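PDB 6QGM: VirX1 from Cyanophage Syn10, which probably acts as a flavin-dependent halogenase of the tryptophan halogenase family, a marine viral enzyme that iodinates diverse substrates. Local coordinates for residues 233-244 with 330-341. Sequence-based numbering, arbitrary orientation.
Sequences LGEFMGEAFSPF and HGKRTRAWVNNC
Ser-242 and Lys-332 form the hydrogen-bonded pair of a short antiparallel pairing, strand 241-243 against strand 331-333, with axes 164° apart and Ser-242 N 2.7 Å from Lys-332 O; Phe-244 N to His-330 O and Thr-334 N to Ala-240 O carry the pairing past both ends. Gly-331 illustrates how a residue without a side chain lets aromatic rings come close to a strand. Its CA lies over one face of the Phe-244 ring, a CH-pi contact 3.5 Å from the centroid, while Phe-241 brings CZ to the same CA obliquely. The Arg-333 guanidinium is sandwiched between Gly-234 CA on one face and Phe-241 CB on the other. Bent at chi2 (-70°), this side chain brings NH1 within 2.8 Å of Glu-239 O, nearly in line with the carbonyl. The Glu-239 carboxylate is gripped side-on by Arg-335, NE to OE2 and NH2 to OE1, both at 3.1 Å; carboxylate and guanidinium planes stand 54° apart, with OE2 met from above the carboxylate plane, so this salt bridge is not flat. Val-338 CG2 covers a face of that guanidinium and also meets Leu-233 CD1 at 3.7 Å. Strand 349-350 flanks 331-333, Lys-332 reaches Asp-393 and Asp-397 of helix 382-408, and strand 337-338 edges the large mixed sheet, whose parallel strands 31-36, 6-10 and 221-224 are consistent with a Rossmann-type nucleotide-binding core; helix 231-236 is thereby tied to both sheets.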
loop_
_atom_site.group_PDB
_atom_site.type_symbol
_atom_site.label_atom_id
_atom_site.label_comp_id
_atom_site.label_asym_id
_atom_site.label_seq_id
_atom_site.Cartn_x
_atom_site.Cartn_y
_atom_site.Cartn_z
ATOM N N LEU B 233 -19.728 -5.147 -27.822
ATOM C CA LEU B 233 -19.514 -4.736 -26.410
ATOM C C LEU B 233 -20.301 -3.454 -26.133
ATOM O O LEU B 233 -21.175 -3.460 -25.230
ATOM C CB LEU B 233 -18.014 -4.546 -26.157
ATOM C CG LEU B 233 -17.642 -4.119 -24.739
ATOM C CD1 LEU B 233 -18.329 -5.003 -23.707
ATOM C CD2 LEU B 233 -16.139 -4.140 -24.531
ATOM N N GLY B 234 -19.992 -2.403 -26.894
ATOM C CA GLY B 234 -20.560 -1.048 -26.724
ATOM C C GLY B 234 -22.023 -0.983 -27.151
ATOM O O GLY B 234 -22.837 -0.587 -26.305
ATOM N N GLU B 235 -22.343 -1.340 -28.403
ATOM C CA GLU B 235 -23.700 -1.174 -28.970
ATOM C C GLU B 235 -24.610 -2.276 -28.417
ATOM O O GLU B 235 -25.506 -1.938 -27.624
ATOM C CB GLU B 235 -23.711 -1.116 -30.504
ATOM C CG GLU B 235 -25.082 -0.649 -31.023
ATOM C CD GLU B 235 -25.265 -0.497 -32.521
ATOM O OE1 GLU B 235 -24.505 0.284 -33.106
ATOM O OE2 GLU B 235 -26.185 -1.136 -33.099
ATOM N N PHE B 236 -24.403 -3.535 -28.800
ATOM C CA PHE B 236 -25.344 -4.651 -28.521
ATOM C C PHE B 236 -25.442 -4.911 -27.010
ATOM O O PHE B 236 -26.582 -5.038 -26.555
ATOM C CB PHE B 236 -24.948 -5.930 -29.265
ATOM C CG PHE B 236 -25.043 -5.901 -30.772
ATOM C CD1 PHE B 236 -25.659 -4.853 -31.446
ATOM C CD2 PHE B 236 -24.557 -6.968 -31.517
ATOM C CE1 PHE B 236 -25.767 -4.867 -32.829
ATOM C CE2 PHE B 236 -24.665 -6.979 -32.901
ATOM C CZ PHE B 236 -25.273 -5.929 -33.557
ATOM N N MET B 237 -24.320 -5.014 -26.281
ATOM C CA MET B 237 -24.299 -5.303 -24.816
ATOM C C MET B 237 -24.428 -3.991 -24.028
ATOM O O MET B 237 -24.638 -4.046 -22.798
ATOM C CB MET B 237 -23.021 -6.036 -24.392
ATOM C CG MET B 237 -22.940 -7.493 -24.867
ATOM S SD MET B 237 -24.214 -8.610 -24.218
ATOM C CE MET B 237 -24.098 -8.145 -22.499
ATOM N N GLY B 238 -24.292 -2.853 -24.708
ATOM C CA GLY B 238 -24.566 -1.519 -24.144
ATOM C C GLY B 238 -23.563 -1.077 -23.097
ATOM O O GLY B 238 -23.943 -0.277 -22.257
ATOM N N GLU B 239 -22.318 -1.537 -23.140
ATOM C CA GLU B 239 -21.320 -1.166 -22.097
ATOM C C GLU B 239 -20.881 0.292 -22.299
ATOM O O GLU B 239 -20.450 0.658 -23.409
ATOM C CB GLU B 239 -20.119 -2.117 -22.083
ATOM C CG GLU B 239 -19.344 -2.078 -20.772
ATOM C CD GLU B 239 -20.145 -2.440 -19.531
ATOM O OE1 GLU B 239 -21.223 -3.059 -19.675
ATOM O OE2 GLU B 239 -19.702 -2.105 -18.420
ATOM N N ALA B 240 -20.987 1.076 -21.228
ATOM C CA ALA B 240 -20.628 2.510 -21.141
ATOM C C ALA B 240 -19.168 2.712 -21.543
ATOM O O ALA B 240 -18.392 1.771 -21.418
ATOM C CB ALA B 240 -20.863 2.994 -19.729
ATOM N N PHE B 241 -18.815 3.937 -21.925
ATOM C CA PHE B 241 -17.453 4.356 -22.316
ATOM C C PHE B 241 -16.966 5.471 -21.385
ATOM O O PHE B 241 -17.575 6.528 -21.373
ATOM C CB PHE B 241 -17.473 4.794 -23.781
ATOM C CG PHE B 241 -16.125 5.185 -24.314
ATOM C CD1 PHE B 241 -15.192 4.216 -24.666
ATOM C CD2 PHE B 241 -15.779 6.527 -24.428
ATOM C CE1 PHE B 241 -13.942 4.578 -25.127
ATOM C CE2 PHE B 241 -14.520 6.888 -24.882
ATOM C CZ PHE B 241 -13.614 5.906 -25.219
ATOM N N SER B 242 -15.879 5.245 -20.638
ATOM C CA SER B 242 -15.168 6.291 -19.847
ATOM C C SER B 242 -14.109 6.956 -20.719
ATOM O O SER B 242 -13.096 6.332 -21.022
ATOM C CB SER B 242 -14.520 5.733 -18.602
ATOM O OG SER B 242 -15.458 5.083 -17.767
ATOM N N PRO B 243 -14.277 8.232 -21.129
ATOM C CA PRO B 243 -13.240 8.939 -21.887
ATOM C C PRO B 243 -12.074 9.346 -20.963
ATOM O O PRO B 243 -12.295 9.406 -19.776
ATOM C CB PRO B 243 -13.993 10.153 -22.453
ATOM C CG PRO B 243 -15.027 10.443 -21.401
ATOM C CD PRO B 243 -15.452 9.080 -20.876
ATOM N N PHE B 244 -10.886 9.607 -21.522
ATOM C CA PHE B 244 -9.679 10.053 -20.779
ATOM C C PHE B 244 -9.519 11.587 -20.825
ATOM O O PHE B 244 -8.413 12.073 -20.457
ATOM C CB PHE B 244 -8.412 9.410 -21.354
ATOM C CG PHE B 244 -8.280 7.915 -21.176
ATOM C CD1 PHE B 244 -8.586 7.320 -19.963
ATOM C CD2 PHE B 244 -7.811 7.111 -22.208
ATOM C CE1 PHE B 244 -8.455 5.952 -19.797
ATOM C CE2 PHE B 244 -7.682 5.743 -22.035
ATOM C CZ PHE B 244 -8.007 5.168 -20.831
ATOM N N HIS B 330 -10.985 7.696 -27.266
ATOM C CA HIS B 330 -9.829 7.897 -26.352
ATOM C C HIS B 330 -10.271 7.656 -24.900
ATOM O O HIS B 330 -10.640 8.623 -24.193
ATOM C CB HIS B 330 -9.192 9.280 -26.546
ATOM C CG HIS B 330 -7.748 9.327 -26.165
ATOM N ND1 HIS B 330 -6.943 10.382 -26.484
ATOM C CD2 HIS B 330 -6.960 8.437 -25.530
ATOM C CE1 HIS B 330 -5.726 10.162 -26.038
ATOM N NE2 HIS B 330 -5.709 8.974 -25.453
ATOM N N GLY B 331 -10.228 6.392 -24.486
ATOM C CA GLY B 331 -10.820 5.930 -23.223
ATOM C C GLY B 331 -10.943 4.425 -23.204
ATOM O O GLY B 331 -10.200 3.750 -23.940
ATOM N N LYS B 332 -11.866 3.921 -22.391
ATOM C CA LYS B 332 -12.115 2.474 -22.186
ATOM C C LYS B 332 -13.598 2.281 -21.882
ATOM O O LYS B 332 -14.208 3.179 -21.270
ATOM C CB LYS B 332 -11.321 1.964 -20.983
ATOM C CG LYS B 332 -11.328 2.948 -19.821
ATOM C CD LYS B 332 -11.033 2.368 -18.486
ATOM C CE LYS B 332 -11.478 3.301 -17.382
ATOM N NZ LYS B 332 -10.989 2.840 -16.058
ATOM N N ARG B 333 -14.136 1.132 -22.273
ATOM C CA ARG B 333 -15.414 0.626 -21.733
ATOM C C ARG B 333 -15.210 0.371 -20.231
ATOM O O ARG B 333 -14.058 0.098 -19.799
ATOM C CB ARG B 333 -15.833 -0.640 -22.476
ATOM C CG ARG B 333 -15.962 -0.473 -23.983
ATOM C CD ARG B 333 -17.158 0.383 -24.341
ATOM N NE ARG B 333 -17.056 0.969 -25.670
ATOM C CZ ARG B 333 -17.986 1.744 -26.199
ATOM N NH1 ARG B 333 -19.093 2.001 -25.522
ATOM N NH2 ARG B 333 -17.816 2.259 -27.396
ATOM N N THR B 334 -16.287 0.450 -19.454
ATOM C CA THR B 334 -16.256 0.253 -17.978
ATOM C C THR B 334 -15.928 -1.213 -17.670
ATOM O O THR B 334 -15.558 -1.500 -16.530
ATOM C CB THR B 334 -17.568 0.760 -17.357
ATOM O OG1 THR B 334 -18.667 0.051 -17.923
ATOM C CG2 THR B 334 -17.792 2.231 -17.612
ATOM N N ARG B 335 -16.084 -2.099 -18.659
ATOM C CA ARG B 335 -15.729 -3.532 -18.570
ATOM C C ARG B 335 -15.406 -4.053 -19.966
ATOM O O ARG B 335 -16.048 -3.601 -20.931
ATOM C CB ARG B 335 -16.888 -4.352 -18.012
ATOM C CG ARG B 335 -17.092 -4.203 -16.514
ATOM C CD ARG B 335 -18.231 -5.074 -16.025
ATOM N NE ARG B 335 -19.464 -4.720 -16.703
ATOM C CZ ARG B 335 -20.591 -5.408 -16.636
ATOM N NH1 ARG B 335 -20.680 -6.479 -15.868
ATOM N NH2 ARG B 335 -21.648 -5.002 -17.307
ATOM N N ALA B 336 -14.473 -5.001 -20.050
ATOM C CA ALA B 336 -14.035 -5.660 -21.300
ATOM C C ALA B 336 -14.869 -6.924 -21.541
ATOM O O ALA B 336 -15.273 -7.169 -22.706
ATOM C CB ALA B 336 -12.577 -5.988 -21.185
ATOM N N TRP B 337 -15.108 -7.698 -20.473
ATOM C CA TRP B 337 -15.898 -8.953 -20.500
ATOM C C TRP B 337 -17.266 -8.692 -19.877
ATOM O O TRP B 337 -17.327 -8.492 -18.655
ATOM C CB TRP B 337 -15.140 -10.053 -19.764
ATOM C CG TRP B 337 -15.557 -11.441 -20.144
ATOM C CD1 TRP B 337 -16.789 -11.862 -20.558
ATOM C CD2 TRP B 337 -14.717 -12.605 -20.123
ATOM N NE1 TRP B 337 -16.774 -13.207 -20.797
ATOM C CE2 TRP B 337 -15.515 -13.691 -20.545
ATOM C CE3 TRP B 337 -13.376 -12.828 -19.802
ATOM C CZ2 TRP B 337 -15.009 -14.987 -20.646
ATOM C CZ3 TRP B 337 -12.881 -14.108 -19.909
ATOM C CH2 TRP B 337 -13.689 -15.176 -20.306
ATOM N N VAL B 338 -18.310 -8.655 -20.705
ATOM C CA VAL B 338 -19.717 -8.414 -20.278
ATOM C C VAL B 338 -20.558 -9.572 -20.808
ATOM O O VAL B 338 -20.521 -9.807 -22.038
ATOM C CB VAL B 338 -20.231 -7.065 -20.813
ATOM C CG1 VAL B 338 -21.706 -6.865 -20.525
ATOM C CG2 VAL B 338 -19.415 -5.912 -20.276
ATOM N N ASN B 339 -21.298 -10.248 -19.933
ATOM C CA ASN B 339 -22.012 -11.504 -20.263
ATOM C C ASN B 339 -21.054 -12.376 -21.068
ATOM O O ASN B 339 -19.888 -12.477 -20.629
ATOM C CB ASN B 339 -23.341 -11.185 -20.945
ATOM C CG ASN B 339 -24.242 -10.437 -20.000
ATOM O OD1 ASN B 339 -24.589 -9.298 -20.250
ATOM N ND2 ASN B 339 -24.550 -11.055 -18.873
ATOM N N ASN B 340 -21.499 -12.908 -22.212
ATOM C CA ASN B 340 -20.743 -13.890 -23.027
ATOM C C ASN B 340 -20.074 -13.181 -24.214
ATOM O O ASN B 340 -19.954 -13.814 -25.275
ATOM C CB ASN B 340 -21.648 -15.045 -23.463
ATOM C CG ASN B 340 -22.744 -14.637 -24.414
ATOM O OD1 ASN B 340 -23.211 -13.497 -24.392
ATOM N ND2 ASN B 340 -23.146 -15.562 -25.271
ATOM N N CYS B 341 -19.627 -11.938 -24.020
ATOM C CA CYS B 341 -18.955 -11.101 -25.050
ATOM C C CYS B 341 -17.717 -10.428 -24.440
ATOM O O CYS B 341 -17.847 -9.871 -23.330
ATOM C CB CYS B 341 -19.916 -10.060 -25.601
ATOM S SG CYS B 341 -19.085 -8.706 -26.480
#